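Local coordinates for protein 1,3,6,8-tetrahydroxynaphthalene synthase (Streptomyces coelicolor, PDB 1U0M) that condenses five malonyl-CoA units into a pentaketide and cyclises it to 1,3,6,8-tetrahydroxynaphthalene, a precursor of melanin and naphthoquinone metabolites, at residues 93-98 with 202-207; 101-106 with 130-135; 106-111 with 135-140. All coordinates share one frame; numbering follows the deposited sequence.

In the fold
All three contacts sit at one end of the N-terminal half of this thiolase-fold synthase, their centres about 10 to 13 Å from one another. Contact 1 lays the end of helix 73-99 on strand 198-206; contact 2 joins the loops that lead into strands 108-112 and 137-141; contact 3 pairs those two strands at the margin of the chain's large mixed sheet. Along the chain, the first segments of contacts 1, 2 and 3 follow in that order, and both later contacts fall between residues 93-98 and 202-207. Ile-106 belongs to contacts 2 and 3 and also packs on Leu-96 and Val-204 of contact 1. Contacts 2 and 3 both reach the second subunit of the homodimer.

Contact 1 (93-98 with 202-207)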
loop_
_atom_site.group_PDB
_atom_site.type_symbol
_atom_site.label_atom_id
_atom_site.label_comp_id
_atom_site.label_asym_id
_atom_site.label_seq_id
_atom_site.Cartn_x
_atom_site.Cartn_y
_atom_site.Cartn_z
ATOM N N GLN A 93 -14.555 5.939 15.218
ATOM C CA GLN A 93 -15.641 5.694 16.158
ATOM C C GLN A 93 -17.006 5.946 15.518
ATOM O O GLN A 93 -17.791 5.020 15.299
ATOM C CB GLN A 93 -15.494 6.601 17.374
ATOM C CG GLN A 93 -16.506 6.308 18.441
ATOM C CD GLN A 93 -16.297 4.936 19.048
ATOM O OE1 GLN A 93 -15.347 4.719 19.808
ATOM N NE2 GLN A 93 -17.175 3.994 18.705
ATOM N N ARG A 94 -17.278 7.214 15.229
ATOM C CA ARG A 94 -18.533 7.625 14.623
ATOM C C ARG A 94 -18.904 6.793 13.409
ATOM O O ARG A 94 -20.070 6.744 13.024
ATOM C CB ARG A 94 -18.450 9.098 14.232
ATOM C CG ARG A 94 -18.458 10.038 15.423
ATOM C CD ARG A 94 -17.545 11.207 15.188
ATOM N NE ARG A 94 -17.682 11.716 13.830
ATOM C CZ ARG A 94 -16.907 12.658 13.316
ATOM N NH1 ARG A 94 -15.941 13.190 14.055
ATOM N NH2 ARG A 94 -17.091 13.057 12.067
ATOM N N ALA A 95 -17.913 6.148 12.799
ATOM C CA ALA A 95 -18.159 5.314 11.628
ATOM C C ALA A 95 -18.635 3.931 12.057
ATOM O O ALA A 95 -19.319 3.244 11.303
ATOM C CB ALA A 95 -16.891 5.196 10.789
ATOM N N LEU A 96 -18.247 3.519 13.260
ATOM C CA LEU A 96 -18.655 2.225 13.794
ATOM C C LEU A 96 -20.076 2.391 14.317
ATOM O O LEU A 96 -20.966 1.585 14.029
ATOM C CB LEU A 96 -17.730 1.801 14.936
ATOM C CG LEU A 96 -16.297 1.449 14.538
ATOM C CD1 LEU A 96 -15.462 1.157 15.771
ATOM C CD2 LEU A 96 -16.315 0.250 13.610
ATOM N N ASP A 97 -20.276 3.461 15.079
ATOM C CA ASP A 97 -21.576 3.769 15.647
ATOM C C ASP A 97 -22.652 3.785 14.561
ATOM O O ASP A 97 -23.746 3.260 14.759
ATOM C CB ASP A 97 -21.519 5.117 16.370
ATOM C CG ASP A 97 -20.556 5.107 17.551
ATOM O OD1 ASP A 97 -20.044 4.020 17.891
ATOM O OD2 ASP A 97 -20.317 6.179 18.146
ATOM N N ASP A 98 -22.338 4.371 13.411
ATOM C CA ASP A 98 -23.290 4.438 12.303
ATOM C C ASP A 98 -23.580 3.073 11.682
ATOM O O ASP A 98 -24.737 2.728 11.435
ATOM C CB ASP A 98 -22.779 5.383 11.217
ATOM C CG ASP A 98 -22.990 6.838 11.566
ATOM O OD1 ASP A 98 -22.630 7.235 12.694
ATOM O OD2 ASP A 98 -23.510 7.584 10.707
ATOM N N ALA A 202 -13.700 7.876 7.399
ATOM C CA ALA A 202 -13.758 6.491 7.865
ATOM C C ALA A 202 -15.164 5.968 7.613
ATOM O O ALA A 202 -16.148 6.576 8.037
ATOM C CB ALA A 202 -13.433 6.420 9.355
ATOM N N ALA A 203 -15.258 4.843 6.917
ATOM C CA ALA A 203 -16.553 4.261 6.607
ATOM C C ALA A 203 -16.500 2.755 6.732
ATOM O O ALA A 203 -15.499 2.127 6.396
ATOM C CB ALA A 203 -16.973 4.648 5.202
ATOM N N VAL A 204 -17.586 2.175 7.219
ATOM C CA VAL A 204 -17.639 0.740 7.381
ATOM C C VAL A 204 -18.421 0.131 6.236
ATOM O O VAL A 204 -19.321 0.760 5.680
ATOM C CB VAL A 204 -18.312 0.359 8.698
ATOM C CG1 VAL A 204 -18.166 -1.136 8.935
ATOM C CG2 VAL A 204 -17.699 1.154 9.835
ATOM N N VAL A 205 -18.052 -1.086 5.862
ATOM C CA VAL A 205 -18.749 -1.787 4.802
ATOM C C VAL A 205 -19.110 -3.165 5.327
ATOM O O VAL A 205 -18.345 -4.120 5.189
ATOM C CB VAL A 205 -17.887 -1.925 3.537
ATOM C CG1 VAL A 205 -17.733 -0.568 2.869
ATOM C CG2 VAL A 205 -16.533 -2.496 3.896
ATOM N N ARG A 206 -20.277 -3.249 5.956
ATOM C CA ARG A 206 -20.754 -4.504 6.510
ATOM C C ARG A 206 -21.458 -5.288 5.412
ATOM O O ARG A 206 -22.357 -4.775 4.749
ATOM C CB ARG A 206 -21.705 -4.234 7.680
ATOM C CG ARG A 206 -22.978 -3.501 7.294
ATOM C CD ARG A 206 -23.685 -2.904 8.509
ATOM N NE ARG A 206 -25.063 -3.373 8.650
ATOM C CZ ARG A 206 -26.022 -2.709 9.295
ATOM N NH1 ARG A 206 -25.763 -1.538 9.863
ATOM N NH2 ARG A 206 -27.246 -3.214 9.367
ATOM N N GLY A 207 -21.017 -6.524 5.207
ATOM C CA GLY A 207 -21.621 -7.367 4.194
ATOM C C GLY A 207 -22.850 -8.023 4.780
ATOM O O GLY A 207 -23.770 -8.410 4.061
#
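The last turns of helix 73-99 lie along strand 198-206 with their short axes 7.1 Å apart and a crossing angle of -31°, running roughly the same way. Ala-95 is the helix residue that points at the strand, and its methyl is small enough for the backbones to close in: Ala-95 CB rests 3.2 Å from the carbonyl oxygen Ala-202 O and 3.9 Å from the methyl Ala-202 CB. Val-204, two residues on and on the same face, has CG1 anti to the backbone N (chi1 -172°). That torsion directs the other branch at the helix, where Val-204 CG2 lies 3.0 Å from the backbone oxygen Ala-95 O. Leu-96 starts out away from the strand but bends back, its CD2 methyl reaching 4.1 Å from Val-204 CG2, the side chains crossing at about a right angle. Beyond the helix end, Ile-106 packs on both. Farther out, Gln-93 NE2 hydrogen-bonds Asp-97 OD1. No hydrogen bond joins residues 93-98 to 202-207, though Arg-206 NH1 makes a weak one to Ala-99 O; this layering of helix on sheet in the thiolase fold rests on van der Waals contact, methyls against backbone carbonyls and against one another.

Contact 2 (101-106 with 130-135); sequences LLATDI and MGFDST
In the beta-alpha-beta unit of strand 108-112, helix 122-129 and strand 137-141, the loops entering the two strands meet here, one carrying the 3-10 turn 103-105 and the other leaving helix 122-129 through Gly-131 with positive phi. The apolar part centres on Phe-132, whose CG is anti to the carbonyl carbon (chi1 -86°). Ala-103 CB stands over the middle of one ring face, 4.0 Å from the centroid and 8° off the normal, a CH-pi contact. Ile-106 lies alongside, with Ile-106 CG1 3.9 Å from Phe-132 CE1 at the ring edge. Ile-92 of helix 73-99 and Leu-169 also touch the ring. An alanine at Phe-132 would remove the surface that Ala-103 and Ile-106 share and would probably loosen the joint between the two loops. The polar part is a cluster of oxygens round the carboxylate of Asp-133. Asp-133 OD1 lies 3.1 Å from Ala-103 O and the same distance from Ile-106 O, acceptors facing an acceptor, which would probably raise the acid's pKa. Its other oxygen, Asp-133 OD2, comes to 2.7 Å from Thr-104 O, close enough to suggest a protonated acid, while the methyl Thr-104 CG2 sits 3.5 Å from that same OD2.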
loop_
_atom_site.group_PDB
_atom_site.type_symbol
_atom_site.label_atom_id
_atom_site.label_comp_id
_atom_site.label_asym_id
_atom_site.label_seq_id
_atom_site.Cartn_x
_atom_site.Cartn_y
_atom_site.Cartn_z
ATOM N N LEU A 101 -21.413 -1.333 14.903
ATOM C CA LEU A 101 -20.424 -2.375 15.140
ATOM C C LEU A 101 -19.478 -1.840 16.187
ATOM O O LEU A 101 -19.447 -0.642 16.463
ATOM C CB LEU A 101 -19.586 -2.679 13.895
ATOM C CG LEU A 101 -20.153 -3.340 12.646
ATOM C CD1 LEU A 101 -20.919 -4.576 13.052
ATOM C CD2 LEU A 101 -21.026 -2.365 11.899
ATOM N N LEU A 102 -18.701 -2.742 16.761
ATOM C CA LEU A 102 -17.701 -2.378 17.746
ATOM C C LEU A 102 -16.372 -2.603 17.026
ATOM O O LEU A 102 -16.338 -3.214 15.951
ATOM C CB LEU A 102 -17.810 -3.289 18.968
ATOM C CG LEU A 102 -18.161 -4.731 18.595
ATOM C CD1 LEU A 102 -17.316 -5.706 19.386
ATOM C CD2 LEU A 102 -19.647 -4.965 18.829
ATOM N N ALA A 103 -15.288 -2.103 17.603
ATOM C CA ALA A 103 -13.978 -2.272 16.998
ATOM C C ALA A 103 -13.794 -3.725 16.577
ATOM O O ALA A 103 -13.228 -4.022 15.521
ATOM C CB ALA A 103 -12.899 -1.882 18.000
ATOM N N THR A 104 -14.322 -4.624 17.401
ATOM C CA THR A 104 -14.188 -6.053 17.181
ATOM C C THR A 104 -15.033 -6.726 16.103
ATOM O O THR A 104 -14.971 -7.941 15.946
ATOM C CB THR A 104 -14.410 -6.809 18.495
ATOM O OG1 THR A 104 -13.826 -6.065 19.572
ATOM C CG2 THR A 104 -13.754 -8.178 18.428
ATOM N N ASP A 105 -15.820 -5.973 15.352
ATOM C CA ASP A 105 -16.615 -6.619 14.319
ATOM C C ASP A 105 -15.995 -6.454 12.939
ATOM O O ASP A 105 -16.543 -6.918 11.936
ATOM C CB ASP A 105 -18.045 -6.076 14.334
ATOM C CG ASP A 105 -18.935 -6.820 15.315
ATOM O OD1 ASP A 105 -19.659 -7.740 14.877
ATOM O OD2 ASP A 105 -18.896 -6.498 16.522
ATOM N N ILE A 106 -14.836 -5.804 12.902
ATOM C CA ILE A 106 -14.124 -5.555 11.655
ATOM C C ILE A 106 -13.047 -6.614 11.440
ATOM O O ILE A 106 -12.220 -6.859 12.318
ATOM C CB ILE A 106 -13.462 -4.155 11.678
ATOM C CG1 ILE A 106 -14.502 -3.092 12.052
ATOM C CG2 ILE A 106 -12.828 -3.852 10.319
ATOM C CD1 ILE A 106 -15.635 -2.941 11.051
ATOM N N MET A 130 -7.316 1.218 19.585
ATOM C CA MET A 130 -8.758 1.137 19.403
ATOM C C MET A 130 -9.323 -0.180 19.912
ATOM O O MET A 130 -10.529 -0.414 19.854
ATOM C CB MET A 130 -9.109 1.301 17.929
ATOM C CG MET A 130 -10.214 2.288 17.670
ATOM S SD MET A 130 -9.565 3.692 16.807
ATOM C CE MET A 130 -9.066 4.686 18.147
ATOM N N GLY A 131 -8.445 -1.045 20.401
ATOM C CA GLY A 131 -8.895 -2.323 20.907
ATOM C C GLY A 131 -9.462 -3.223 19.829
ATOM O O GLY A 131 -10.341 -4.032 20.098
ATOM N N PHE A 132 -8.971 -3.089 18.603
ATOM C CA PHE A 132 -9.449 -3.932 17.516
ATOM C C PHE A 132 -9.047 -5.393 17.729
ATOM O O PHE A 132 -8.273 -5.723 18.630
ATOM C CB PHE A 132 -8.880 -3.447 16.182
ATOM C CG PHE A 132 -9.689 -2.368 15.531
ATOM C CD1 PHE A 132 -10.750 -2.683 14.686
ATOM C CD2 PHE A 132 -9.394 -1.031 15.762
ATOM C CE1 PHE A 132 -11.501 -1.686 14.082
ATOM C CE2 PHE A 132 -10.139 -0.026 15.164
ATOM C CZ PHE A 132 -11.196 -0.355 14.322
ATOM N N ASP A 133 -9.584 -6.256 16.876
ATOM C CA ASP A 133 -9.299 -7.685 16.911
ATOM C C ASP A 133 -7.799 -7.877 16.678
ATOM O O ASP A 133 -7.255 -7.377 15.690
ATOM C CB ASP A 133 -10.063 -8.400 15.788
ATOM C CG ASP A 133 -11.348 -7.674 15.377
ATOM O OD1 ASP A 133 -11.323 -6.430 15.215
ATOM O OD2 ASP A 133 -12.381 -8.361 15.196
ATOM N N SER A 134 -7.135 -8.606 17.569
ATOM C CA SER A 134 -5.701 -8.852 17.428
ATOM C C SER A 134 -5.428 -9.670 16.157
ATOM O O SER A 134 -4.284 -10.014 15.860
ATOM C CB SER A 134 -5.184 -9.598 18.661
ATOM O OG SER A 134 -3.788 -9.435 18.815
ATOM N N THR A 135 -6.491 -9.947 15.404
ATOM C CA THR A 135 -6.422 -10.726 14.171
ATOM C C THR A 135 -6.825 -9.928 12.941
ATOM O O THR A 135 -6.792 -10.447 11.826
ATOM C CB THR A 135 -7.347 -11.968 14.246
ATOM O OG1 THR A 135 -8.686 -11.555 14.558
ATOM C CG2 THR A 135 -6.867 -12.916 15.313
#

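Contact 3 (106-111 with 135-140); sequences IDVIIY and TTRQIP
Strands 108-112 and 137-141, the two ends of a beta-alpha-beta unit, run parallel at the margin of the large mixed sheet, their short axes 4.7 Å apart. The ladder starts with Arg-137 N donating to Asp-107 O at 3.0 Å, almost straight at 175° though above the carbonyl plane. Ile-109 then bonds both ways: its N gives to Arg-137 O at 2.7 Å, nearly along the C=O axis, and its O receives Ile-139 N at 2.8 Å, a bond bent to 135° at the hydrogen. The bond from Tyr-111 N to Ile-139 O is weak.

On the face of Val-108 and Ile-110, the valine has CG1 between backbone N and carbonyl carbon, and its CG2 meets the end of Ile-139 obliquely, 3.6 Å from Ile-139 CD1. The Arg-137 chain bends at chi2 and passes its CG 3.0 Å from Asp-107 O; its guanidinium makes a cation-pi contact with Tyr-163. On the opposite face, Ile-109 CG1 packs 3.7 Å from the methyl CG2 of Thr-136, whose OG1 is hydrogen-bonded to Asp-133 O. Gln-138, also there, binds Thr-123 of the connecting helix, and Leu-222 of the second subunit packs on it. The bonds at Asp-107, Ile-109 and Arg-137 set the register; Val-108, Ile-110 and Ile-139 form an apolar patch beside Arg-137, the other face also carries Gln-138 and Tyr-111, and the pair reaches the dimer interface.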
loop_
_atom_site.group_PDB
_atom_site.type_symbol
_atom_site.label_atom_id
_atom_site.label_comp_id
_atom_site.label_asym_id
_atom_site.label_seq_id
_atom_site.Cartn_x
_atom_site.Cartn_y
_atom_site.Cartn_z
ATOM N N ILE A 106 -14.836 -5.804 12.902
ATOM C CA ILE A 106 -14.124 -5.555 11.655
ATOM C C ILE A 106 -13.047 -6.614 11.440
ATOM O O ILE A 106 -12.220 -6.859 12.318
ATOM C CB ILE A 106 -13.462 -4.155 11.678
ATOM C CG1 ILE A 106 -14.502 -3.092 12.052
ATOM C CG2 ILE A 106 -12.828 -3.852 10.319
ATOM C CD1 ILE A 106 -15.635 -2.941 11.051
ATOM N N ASP A 107 -13.057 -7.238 10.269
ATOM C CA ASP A 107 -12.079 -8.272 9.959
ATOM C C ASP A 107 -10.869 -7.714 9.218
ATOM O O ASP A 107 -9.798 -8.312 9.236
ATOM C CB ASP A 107 -12.710 -9.379 9.106
ATOM C CG ASP A 107 -13.935 -10.004 9.757
ATOM O OD1 ASP A 107 -15.044 -9.448 9.599
ATOM O OD2 ASP A 107 -13.789 -11.052 10.429
ATOM N N VAL A 108 -11.039 -6.570 8.568
ATOM C CA VAL A 108 -9.951 -5.976 7.809
ATOM C C VAL A 108 -9.986 -4.455 7.813
ATOM O O VAL A 108 -11.035 -3.849 7.587
ATOM C CB VAL A 108 -9.997 -6.449 6.339
ATOM C CG1 VAL A 108 -11.326 -6.062 5.722
ATOM C CG2 VAL A 108 -8.855 -5.831 5.543
ATOM N N ILE A 109 -8.838 -3.842 8.086
ATOM C CA ILE A 109 -8.728 -2.390 8.063
ATOM C C ILE A 109 -8.052 -2.014 6.751
ATOM O O ILE A 109 -7.101 -2.665 6.319
ATOM C CB ILE A 109 -7.872 -1.839 9.213
ATOM C CG1 ILE A 109 -8.559 -2.097 10.553
ATOM C CG2 ILE A 109 -7.652 -0.348 9.008
ATOM C CD1 ILE A 109 -7.878 -1.433 11.737
ATOM N N ILE A 110 -8.559 -0.968 6.114
ATOM C CA ILE A 110 -8.007 -0.502 4.858
ATOM C C ILE A 110 -7.653 0.962 5.053
ATOM O O ILE A 110 -8.514 1.841 4.986
ATOM C CB ILE A 110 -9.031 -0.668 3.734
ATOM C CG1 ILE A 110 -9.585 -2.097 3.769
ATOM C CG2 ILE A 110 -8.374 -0.414 2.390
ATOM C CD1 ILE A 110 -10.692 -2.364 2.760
ATOM N N TYR A 111 -6.372 1.213 5.305
ATOM C CA TYR A 111 -5.884 2.563 5.556
ATOM C C TYR A 111 -5.231 3.192 4.331
ATOM O O TYR A 111 -4.202 2.706 3.856
ATOM C CB TYR A 111 -4.881 2.523 6.711
ATOM C CG TYR A 111 -4.483 3.887 7.256
ATOM C CD1 TYR A 111 -5.181 4.468 8.318
ATOM C CD2 TYR A 111 -3.402 4.587 6.717
ATOM C CE1 TYR A 111 -4.807 5.707 8.829
ATOM C CE2 TYR A 111 -3.026 5.822 7.222
ATOM C CZ TYR A 111 -3.728 6.376 8.278
ATOM O OH TYR A 111 -3.331 7.587 8.792
ATOM N N THR A 135 -6.491 -9.947 15.404
ATOM C CA THR A 135 -6.422 -10.726 14.171
ATOM C C THR A 135 -6.825 -9.928 12.941
ATOM O O THR A 135 -6.792 -10.447 11.826
ATOM C CB THR A 135 -7.347 -11.968 14.246
ATOM O OG1 THR A 135 -8.686 -11.555 14.558
ATOM C CG2 THR A 135 -6.867 -12.916 15.313
ATOM N N THR A 136 -7.212 -8.671 13.144
ATOM C CA THR A 136 -7.636 -7.802 12.044
ATOM C C THR A 136 -6.545 -7.689 10.992
ATOM O O THR A 136 -5.389 -7.454 11.316
ATOM C CB THR A 136 -7.955 -6.378 12.535
ATOM O OG1 THR A 136 -8.606 -6.442 13.806
ATOM C CG2 THR A 136 -8.862 -5.668 11.540
ATOM N N ARG A 137 -6.920 -7.858 9.731
ATOM C CA ARG A 137 -5.952 -7.767 8.652
ATOM C C ARG A 137 -5.737 -6.302 8.330
ATOM O O ARG A 137 -6.683 -5.515 8.330
ATOM C CB ARG A 137 -6.451 -8.477 7.394
ATOM C CG ARG A 137 -7.608 -9.427 7.589
ATOM C CD ARG A 137 -7.280 -10.599 8.485
ATOM N NE ARG A 137 -8.449 -11.465 8.612
ATOM C CZ ARG A 137 -9.019 -12.093 7.586
ATOM N NH1 ARG A 137 -8.519 -11.955 6.364
ATOM N NH2 ARG A 137 -10.095 -12.846 7.775
ATOM N N GLN A 138 -4.489 -5.940 8.061
ATOM C CA GLN A 138 -4.150 -4.565 7.722
ATOM C C GLN A 138 -3.898 -4.474 6.216
ATOM O O GLN A 138 -3.206 -5.313 5.642
ATOM C CB GLN A 138 -2.892 -4.140 8.481
ATOM C CG GLN A 138 -2.962 -4.397 9.970
ATOM C CD GLN A 138 -1.600 -4.622 10.575
ATOM O OE1 GLN A 138 -0.847 -3.681 10.817
ATOM N NE2 GLN A 138 -1.263 -5.887 10.806
ATOM N N ILE A 139 -4.484 -3.474 5.572
ATOM C CA ILE A 139 -4.267 -3.283 4.146
ATOM C C ILE A 139 -3.967 -1.813 3.896
ATOM O O ILE A 139 -4.855 -1.029 3.550
ATOM C CB ILE A 139 -5.482 -3.708 3.304
ATOM C CG1 ILE A 139 -5.747 -5.200 3.504
ATOM C CG2 ILE A 139 -5.203 -3.465 1.825
ATOM C CD1 ILE A 139 -6.805 -5.764 2.585
ATOM N N PRO A 140 -2.702 -1.415 4.106
ATOM C CA PRO A 140 -2.285 -0.030 3.897
ATOM C C PRO A 140 -1.880 0.233 2.451
ATOM O O PRO A 140 -1.060 -0.481 1.889
ATOM C CB PRO A 140 -1.119 0.114 4.866
ATOM C CG PRO A 140 -0.486 -1.234 4.801
ATOM C CD PRO A 140 -1.662 -2.173 4.832
#